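Hyaluronidase-phage associated (Streptococcus pyogenes, PDB 2WB3) is part of a phage tail-fibre hyaluronate lyase that cleaves hyaluronan by elimination and probably helps the phage pass the streptococcal capsule. Local coordinates at residues M32-V37 with L41-I46; K94-R99 with D104-G109; K129-T132 with A138-D141. All coordinates share one frame; numbering follows the deposited sequence.

In the fold
The three contacts follow one another along the chain and along an elongated fibre subunit. Contact 1 joins strand 32-36 to the corner leading into strand 45-49. Contact 2, its centre about 19 Å from that of contact 1, is the hairpin of strands 96-100 and 103-108 in a three-stranded antiparallel sheet. Contact 3 lies about 26 Å from contact 2 and about 42 Å from contact 1, between centres, where a loop meets the start of helix 140-152. None touches another, but each is flanked by the second and third subunits. The fibre therefore passes from strands shared between subunits, through a hairpin, to a helix, with subunits in touch at all three contacts.

Contact 1. Residues M32-V37 with L41-I46; sequences MQIRGV and LGTLKI
Thr43 and Ile34 carry most of this contact, meeting through methyl groups where strand 32-36 faces the corner that leads into strand 45-49. Thr43 CG2 lies 3.7 Å from Ile34 CG2, and the two side chains run past each other in opposite directions instead of meeting head-on. In Thr43 the methyl stands opposite the backbone N about the CA-CB bond while OG1 is turned beside that N (chi1 -63°); this rotation presents the hydrocarbon branch to strand 32-36 and leaves the hydroxyl to bond with Glu38 in the intervening turn.

The same methyl continues over the backbone of the strand. Thr43 CG2 lies 3.5 Å from Gly36 N and also touches Arg35 C, so one small group rests on both a side chain and a peptide. Gly36 has no side chain to screen its backbone here, and its CA is 5.2 Å from Thr43 CA, the nearest pairing of the two segments. Ile34 makes a second, looser touch with its longer branch, Ile34 CD1 lying 4.2 Å from Leu44 CB. The contact thus rests on van der Waals packing, and the two segments are not joined as neighbouring strands by backbone hydrogen bonds.

Their backbone partners lie in other chains. Strand 32-36 and residues of the segment 41-46 enter parallel ladders with strands of the second and third subunits, the interwoven arrangement of a triple-stranded beta-helix. Ile34 also packs on Leu44 of the second subunit, while Arg35, directed away from this contact, forms a salt bridge with Glu49 of that subunit. After the turn that follows strand 32-36, the chain bends at Thr43 and Leu44, and strand 45-49 continues on a different face or sheet from the residues before the bend.

Contact 2. Residues K94-R99 with D104-G109; sequences KMLRIR and DKFYVG
Asp104 OD1 receives two arginines of the facing strand, Arg97 and Arg99, from opposite faces of the carboxylate plane. Arg97 reaches it with an extended chain, CG opposite the backbone N (chi1 -176°), and Arg97 NE bonds to Asp104 OD1 on the syn side at 2.7 Å, nearly straight and in the guanidinium plane. Arg99 arrives by a bend of its chain at chi3; its NE lies 2.9 Å from Asp104 OD1 and comes from well above the carboxylate. Each guanidinium is turned 55° from the carboxylate plane. Arg97 NH2 adds only weak bonds to the carboxylate and sits 2.9 Å above the Arg99 guanidinium plane, toward its rim; the shared carboxylate probably offsets the closeness of the two positive groups. Arg99 NH1 is also bonded to Tyr84 of the third subunit.

On the same face, Tyr107 CG stands between its backbone N and carbonyl carbon (chi1 67°), and Tyr107 CB lies 3.2 Å from Leu96 O. The other face is apolar. The Phe106 ring takes Leu96 CD2 at its edge, 4.2 Å from Phe106 CE2, while Ile98 CD1 approaches Phe106 CD2 obliquely at 4.1 Å. Farther along, Leu96 CB and Val108 CB pack together.

Backbone bonds join the strands in an antiparallel ladder with a classic beta bulge at each end: Met95 and Leu96 both face Val108, and Lys105 and Phe106 both face Ile98. The second bulge shifts the register by one and places Asp104 beside Arg99.

Tyr107 meets the Trp115 ring of strand 114-116, which pairs with strand 103-108 to complete an antiparallel meander. Strand 96-100 is itself paired, through Leu96 to Ile98, in a parallel ladder with a strand of the third subunit, and Phe106 packs on Val108 of that subunit.

Contact 3. Residues K129-T132 with A138-D141; sequences KDPT and ATKD
Thr139 OG1 donates a short hydrogen bond of 2.6 Å to Asp130 OD1, meeting the oxygen nearly along its C-O axis. The two side chains cross at about a right angle. The Thr139 methyl turns to the loop backbone, with Thr139 CG2 3.7 Å from Lys129 O. Next to this polar link, the Pro131 ring lies against the chain just before the helix: its CG is 3.9 Å from Ala138 CA, and its CD is 4.0 Å from Thr139 N.

The Thr139 torsion sets OG1 between the backbone N and the carbonyl carbon (chi1 49°), where it also accepts from Tyr142 N in the first turn of helix 140-152. One hydroxyl thus gives its proton to the loop and accepts one from the helix. Asp130 is held in turn by Lys135 of the second subunit, which forms salt bridges with Asp130 OD1 and with Asp141 OD2. Asp130 OD1 and Asp141 OD2 are 5.0 Å apart, and the shared lysine probably offsets their mutual repulsion. The third subunit supplies Asn125, bonded to Asp130 O, and Lys140, packed on Pro131.

Thr139 is a classic helix N-cap, and Asp130, behind it, probably helps orient its hydroxyl where helix 140-152 begins amid neighbouring subunits.

Contact 1. Residues M32-V37 with L41-I46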
# COMPACT_ATOMS: atom_id res chain seq x y z
N MET A 32 -9.67 -1.42 -9.94
CA MET A 32 -9.43 -2.21 -8.71
C MET A 32 -10.25 -3.49 -8.67
O MET A 32 -11.42 -3.52 -9.10
CB MET A 32 -9.72 -1.34 -7.43
CG MET A 32 -9.64 -2.13 -6.12
SD MET A 32 -9.85 -0.91 -4.79
CE MET A 32 -9.85 -2.06 -3.40
N GLN A 33 -9.71 -4.53 -8.04
CA GLN A 33 -10.47 -5.75 -7.93
C GLN A 33 -10.32 -6.27 -6.53
O GLN A 33 -9.27 -6.13 -5.95
CB GLN A 33 -9.86 -6.80 -8.83
CG GLN A 33 -10.03 -6.59 -10.28
CD GLN A 33 -9.44 -7.79 -10.99
OE1 GLN A 33 -10.06 -8.84 -11.06
NE2 GLN A 33 -8.18 -7.68 -11.39
N ILE A 34 -11.40 -6.79 -5.99
CA ILE A 34 -11.43 -7.47 -4.70
C ILE A 34 -12.08 -8.85 -4.78
O ILE A 34 -13.10 -8.99 -5.36
CB ILE A 34 -12.20 -6.67 -3.62
CG1 ILE A 34 -11.78 -5.23 -3.58
CG2 ILE A 34 -12.02 -7.26 -2.28
CD1 ILE A 34 -12.76 -4.41 -2.92
N ARG A 35 -11.47 -9.83 -4.11
CA ARG A 35 -12.03 -11.18 -4.01
C ARG A 35 -11.85 -11.75 -2.60
O ARG A 35 -10.75 -11.73 -2.04
CB ARG A 35 -11.38 -12.11 -5.04
CG ARG A 35 -11.97 -13.51 -5.06
CD ARG A 35 -11.12 -14.45 -5.89
NE ARG A 35 -11.52 -14.46 -7.30
CZ ARG A 35 -12.35 -15.34 -7.83
NH1 ARG A 35 -12.87 -16.31 -7.08
NH2 ARG A 35 -12.66 -15.27 -9.12
N GLY A 36 -12.94 -12.26 -2.03
CA GLY A 36 -12.93 -12.85 -0.72
C GLY A 36 -13.78 -14.10 -0.63
O GLY A 36 -14.49 -14.41 -1.52
N VAL A 37 -13.65 -14.80 0.47
CA VAL A 37 -14.39 -16.05 0.66
C VAL A 37 -15.14 -16.01 1.98
O VAL A 37 -15.19 -16.98 2.70
CB VAL A 37 -13.44 -17.24 0.60
CG1 VAL A 37 -12.84 -17.38 -0.81
CG2 VAL A 37 -12.31 -17.07 1.56
N LEU A 41 -19.93 -12.28 6.00
CA LEU A 41 -19.63 -10.91 6.00
C LEU A 41 -19.56 -10.43 4.57
O LEU A 41 -19.59 -11.19 3.67
CB LEU A 41 -18.30 -10.72 6.66
CG LEU A 41 -18.31 -11.08 8.12
CD1 LEU A 41 -16.97 -11.13 8.59
CD2 LEU A 41 -19.12 -10.11 8.86
N GLY A 42 -19.45 -9.15 4.39
CA GLY A 42 -19.19 -8.62 3.04
C GLY A 42 -17.77 -8.76 2.60
O GLY A 42 -16.86 -8.60 3.38
N THR A 43 -17.56 -9.08 1.32
CA THR A 43 -16.19 -9.09 0.81
C THR A 43 -15.61 -7.66 0.97
O THR A 43 -14.45 -7.47 1.32
CB THR A 43 -16.21 -9.49 -0.65
OG1 THR A 43 -16.71 -10.82 -0.75
CG2 THR A 43 -14.84 -9.43 -1.22
N LEU A 44 -16.43 -6.68 0.69
CA LEU A 44 -16.04 -5.29 1.05
C LEU A 44 -17.09 -4.85 2.04
O LEU A 44 -18.27 -5.00 1.78
CB LEU A 44 -16.03 -4.35 -0.22
CG LEU A 44 -15.88 -2.85 0.10
CD1 LEU A 44 -14.58 -2.57 0.88
CD2 LEU A 44 -15.89 -1.91 -1.16
N LYS A 45 -16.66 -4.27 3.15
CA LYS A 45 -17.62 -3.67 4.07
C LYS A 45 -17.31 -2.18 4.16
O LYS A 45 -16.16 -1.81 4.37
CB LYS A 45 -17.42 -4.28 5.46
CG LYS A 45 -18.16 -3.67 6.66
CD LYS A 45 -19.65 -3.79 6.55
CE LYS A 45 -20.39 -3.17 7.79
NZ LYS A 45 -20.05 -3.78 9.13
N ILE A 46 -18.32 -1.35 3.97
CA ILE A 46 -18.12 0.09 4.04
C ILE A 46 -18.99 0.56 5.20
O ILE A 46 -20.19 0.31 5.22
CB ILE A 46 -18.57 0.82 2.75
CG1 ILE A 46 -17.90 0.28 1.47
CG2 ILE A 46 -18.23 2.33 2.89
CD1 ILE A 46 -18.50 0.91 0.14

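Contact 2. Residues K94-R99 with D104-G109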
# COMPACT_ATOMS: atom_id res chain seq x y z
N LYS A 94 -30.48 -13.02 -1.87
CA LYS A 94 -31.07 -11.78 -2.37
C LYS A 94 -30.00 -10.97 -3.10
O LYS A 94 -28.89 -10.85 -2.62
CB LYS A 94 -31.67 -10.99 -1.19
CG LYS A 94 -32.85 -11.73 -0.51
CD LYS A 94 -32.90 -11.46 1.01
CE LYS A 94 -33.71 -12.54 1.81
NZ LYS A 94 -32.91 -13.48 2.68
N MET A 95 -30.30 -10.44 -4.26
CA MET A 95 -29.29 -9.69 -5.01
C MET A 95 -29.03 -8.28 -4.38
O MET A 95 -27.90 -7.76 -4.41
CB MET A 95 -29.73 -9.58 -6.47
CG MET A 95 -30.10 -10.93 -7.13
SD MET A 95 -28.76 -12.13 -7.02
CE MET A 95 -27.60 -11.41 -8.11
N LEU A 96 -30.09 -7.69 -3.82
CA LEU A 96 -30.03 -6.37 -3.18
C LEU A 96 -30.94 -6.48 -1.95
O LEU A 96 -32.14 -6.82 -2.06
CB LEU A 96 -30.49 -5.23 -4.14
CG LEU A 96 -30.80 -3.89 -3.44
CD1 LEU A 96 -29.51 -3.38 -2.79
CD2 LEU A 96 -31.42 -2.85 -4.38
N ARG A 97 -30.37 -6.28 -0.77
CA ARG A 97 -31.14 -6.36 0.45
C ARG A 97 -30.96 -5.10 1.27
O ARG A 97 -29.87 -4.78 1.66
CB ARG A 97 -30.68 -7.56 1.27
CG ARG A 97 -31.50 -7.77 2.53
CD ARG A 97 -31.21 -9.16 3.10
NE ARG A 97 -31.84 -9.35 4.39
CZ ARG A 97 -31.48 -10.27 5.29
NH1 ARG A 97 -30.47 -11.12 5.06
NH2 ARG A 97 -32.13 -10.33 6.45
N ILE A 98 -32.04 -4.38 1.53
CA ILE A 98 -31.89 -3.08 2.23
C ILE A 98 -32.60 -3.15 3.56
O ILE A 98 -33.79 -3.45 3.60
CB ILE A 98 -32.43 -1.93 1.39
CG1 ILE A 98 -31.58 -1.77 0.10
CG2 ILE A 98 -32.50 -0.63 2.25
CD1 ILE A 98 -32.19 -0.76 -0.89
N ARG A 99 -31.88 -2.88 4.64
CA ARG A 99 -32.44 -2.95 5.97
C ARG A 99 -32.23 -1.64 6.69
O ARG A 99 -31.28 -0.94 6.40
CB ARG A 99 -31.72 -4.03 6.75
CG ARG A 99 -31.67 -5.33 5.99
CD ARG A 99 -30.95 -6.38 6.78
NE ARG A 99 -31.94 -7.20 7.46
CZ ARG A 99 -31.72 -7.79 8.63
NH1 ARG A 99 -30.57 -7.65 9.25
NH2 ARG A 99 -32.66 -8.53 9.19
N ASP A 104 -35.55 -5.76 7.49
CA ASP A 104 -35.73 -5.66 6.03
C ASP A 104 -36.76 -4.61 5.62
O ASP A 104 -37.88 -4.59 6.10
CB ASP A 104 -36.11 -7.03 5.41
CG ASP A 104 -35.03 -8.05 5.51
OD1 ASP A 104 -33.85 -7.75 5.34
OD2 ASP A 104 -35.36 -9.21 5.75
N LYS A 105 -36.37 -3.74 4.70
CA LYS A 105 -37.24 -2.71 4.19
C LYS A 105 -37.52 -2.86 2.70
O LYS A 105 -38.59 -2.53 2.23
CB LYS A 105 -36.59 -1.35 4.45
CG LYS A 105 -36.34 -1.05 5.92
CD LYS A 105 -37.65 -1.05 6.63
CE LYS A 105 -37.59 -0.39 7.99
NZ LYS A 105 -38.95 -0.31 8.58
N PHE A 106 -36.54 -3.33 1.95
CA PHE A 106 -36.70 -3.50 0.51
C PHE A 106 -35.71 -4.55 0.08
O PHE A 106 -34.59 -4.54 0.55
CB PHE A 106 -36.34 -2.17 -0.20
CG PHE A 106 -36.48 -2.22 -1.71
CD1 PHE A 106 -37.65 -1.82 -2.33
CD2 PHE A 106 -35.43 -2.62 -2.52
CE1 PHE A 106 -37.78 -1.87 -3.70
CE2 PHE A 106 -35.56 -2.67 -3.93
CZ PHE A 106 -36.75 -2.28 -4.50
N TYR A 107 -36.09 -5.44 -0.82
CA TYR A 107 -35.11 -6.31 -1.44
C TYR A 107 -35.44 -6.69 -2.86
O TYR A 107 -36.60 -6.60 -3.29
CB TYR A 107 -34.89 -7.57 -0.59
CG TYR A 107 -36.05 -8.53 -0.49
CD1 TYR A 107 -36.40 -9.37 -1.57
CD2 TYR A 107 -36.77 -8.66 0.71
CE1 TYR A 107 -37.44 -10.29 -1.45
CE2 TYR A 107 -37.81 -9.57 0.83
CZ TYR A 107 -38.13 -10.38 -0.24
OH TYR A 107 -39.19 -11.25 -0.11
N VAL A 108 -34.43 -7.13 -3.59
CA VAL A 108 -34.59 -7.72 -4.89
C VAL A 108 -34.06 -9.17 -4.79
O VAL A 108 -32.92 -9.40 -4.43
CB VAL A 108 -33.81 -6.94 -5.95
CG1 VAL A 108 -33.84 -7.69 -7.30
CG2 VAL A 108 -34.41 -5.54 -6.12
N GLY A 109 -34.91 -10.14 -5.03
CA GLY A 109 -34.48 -11.52 -4.88
C GLY A 109 -33.77 -12.04 -6.10
O GLY A 109 -33.69 -11.35 -7.14

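Contact 3. Residues K129-T132 with A138-D141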
# COMPACT_ATOMS: atom_id res chain seq x y z
N LYS A 129 -49.06 -8.25 -15.09
CA LYS A 129 -49.94 -9.31 -15.60
C LYS A 129 -51.33 -9.23 -14.95
O LYS A 129 -51.47 -8.64 -13.85
CB LYS A 129 -49.29 -10.67 -15.39
CG LYS A 129 -48.23 -10.95 -16.43
CD LYS A 129 -47.52 -12.27 -16.20
CE LYS A 129 -46.77 -12.65 -17.49
NZ LYS A 129 -46.03 -13.95 -17.43
N ASP A 130 -52.35 -9.79 -15.62
CA ASP A 130 -53.72 -9.86 -15.05
C ASP A 130 -53.74 -10.52 -13.68
O ASP A 130 -53.07 -11.52 -13.49
CB ASP A 130 -54.65 -10.68 -15.94
CG ASP A 130 -54.89 -10.06 -17.27
OD1 ASP A 130 -54.89 -8.80 -17.37
OD2 ASP A 130 -55.09 -10.85 -18.21
N PRO A 131 -54.54 -9.99 -12.75
CA PRO A 131 -54.59 -10.53 -11.42
C PRO A 131 -55.19 -11.94 -11.41
O PRO A 131 -56.08 -12.24 -12.20
CB PRO A 131 -55.50 -9.55 -10.68
CG PRO A 131 -56.35 -9.02 -11.69
CD PRO A 131 -55.49 -8.88 -12.91
N THR A 132 -54.68 -12.80 -10.54
CA THR A 132 -55.23 -14.15 -10.40
C THR A 132 -55.46 -14.36 -8.92
O THR A 132 -55.59 -15.49 -8.47
CB THR A 132 -54.26 -15.24 -10.86
OG1 THR A 132 -53.11 -15.28 -10.00
CG2 THR A 132 -53.85 -15.06 -12.36
N ALA A 138 -54.92 -4.81 -10.51
CA ALA A 138 -55.79 -5.12 -11.66
C ALA A 138 -55.31 -4.36 -12.87
O ALA A 138 -54.94 -3.22 -12.75
CB ALA A 138 -57.25 -4.77 -11.36
N THR A 139 -55.28 -5.02 -14.03
CA THR A 139 -54.88 -4.39 -15.29
C THR A 139 -56.06 -3.64 -15.91
O THR A 139 -57.20 -3.89 -15.51
CB THR A 139 -54.42 -5.44 -16.31
OG1 THR A 139 -55.41 -6.47 -16.37
CG2 THR A 139 -53.11 -6.08 -15.88
N LYS A 140 -55.83 -2.76 -16.89
CA LYS A 140 -56.94 -2.09 -17.59
C LYS A 140 -57.82 -3.21 -18.16
O LYS A 140 -59.05 -3.19 -17.99
CB LYS A 140 -56.45 -1.14 -18.68
N ASP A 141 -57.18 -4.21 -18.76
CA ASP A 141 -57.85 -5.40 -19.28
C ASP A 141 -58.82 -6.03 -18.32
O ASP A 141 -59.96 -6.24 -18.70
CB ASP A 141 -56.87 -6.44 -19.86
CG ASP A 141 -56.41 -6.07 -21.26
OD1 ASP A 141 -56.93 -5.05 -21.78
OD2 ASP A 141 -55.54 -6.76 -21.84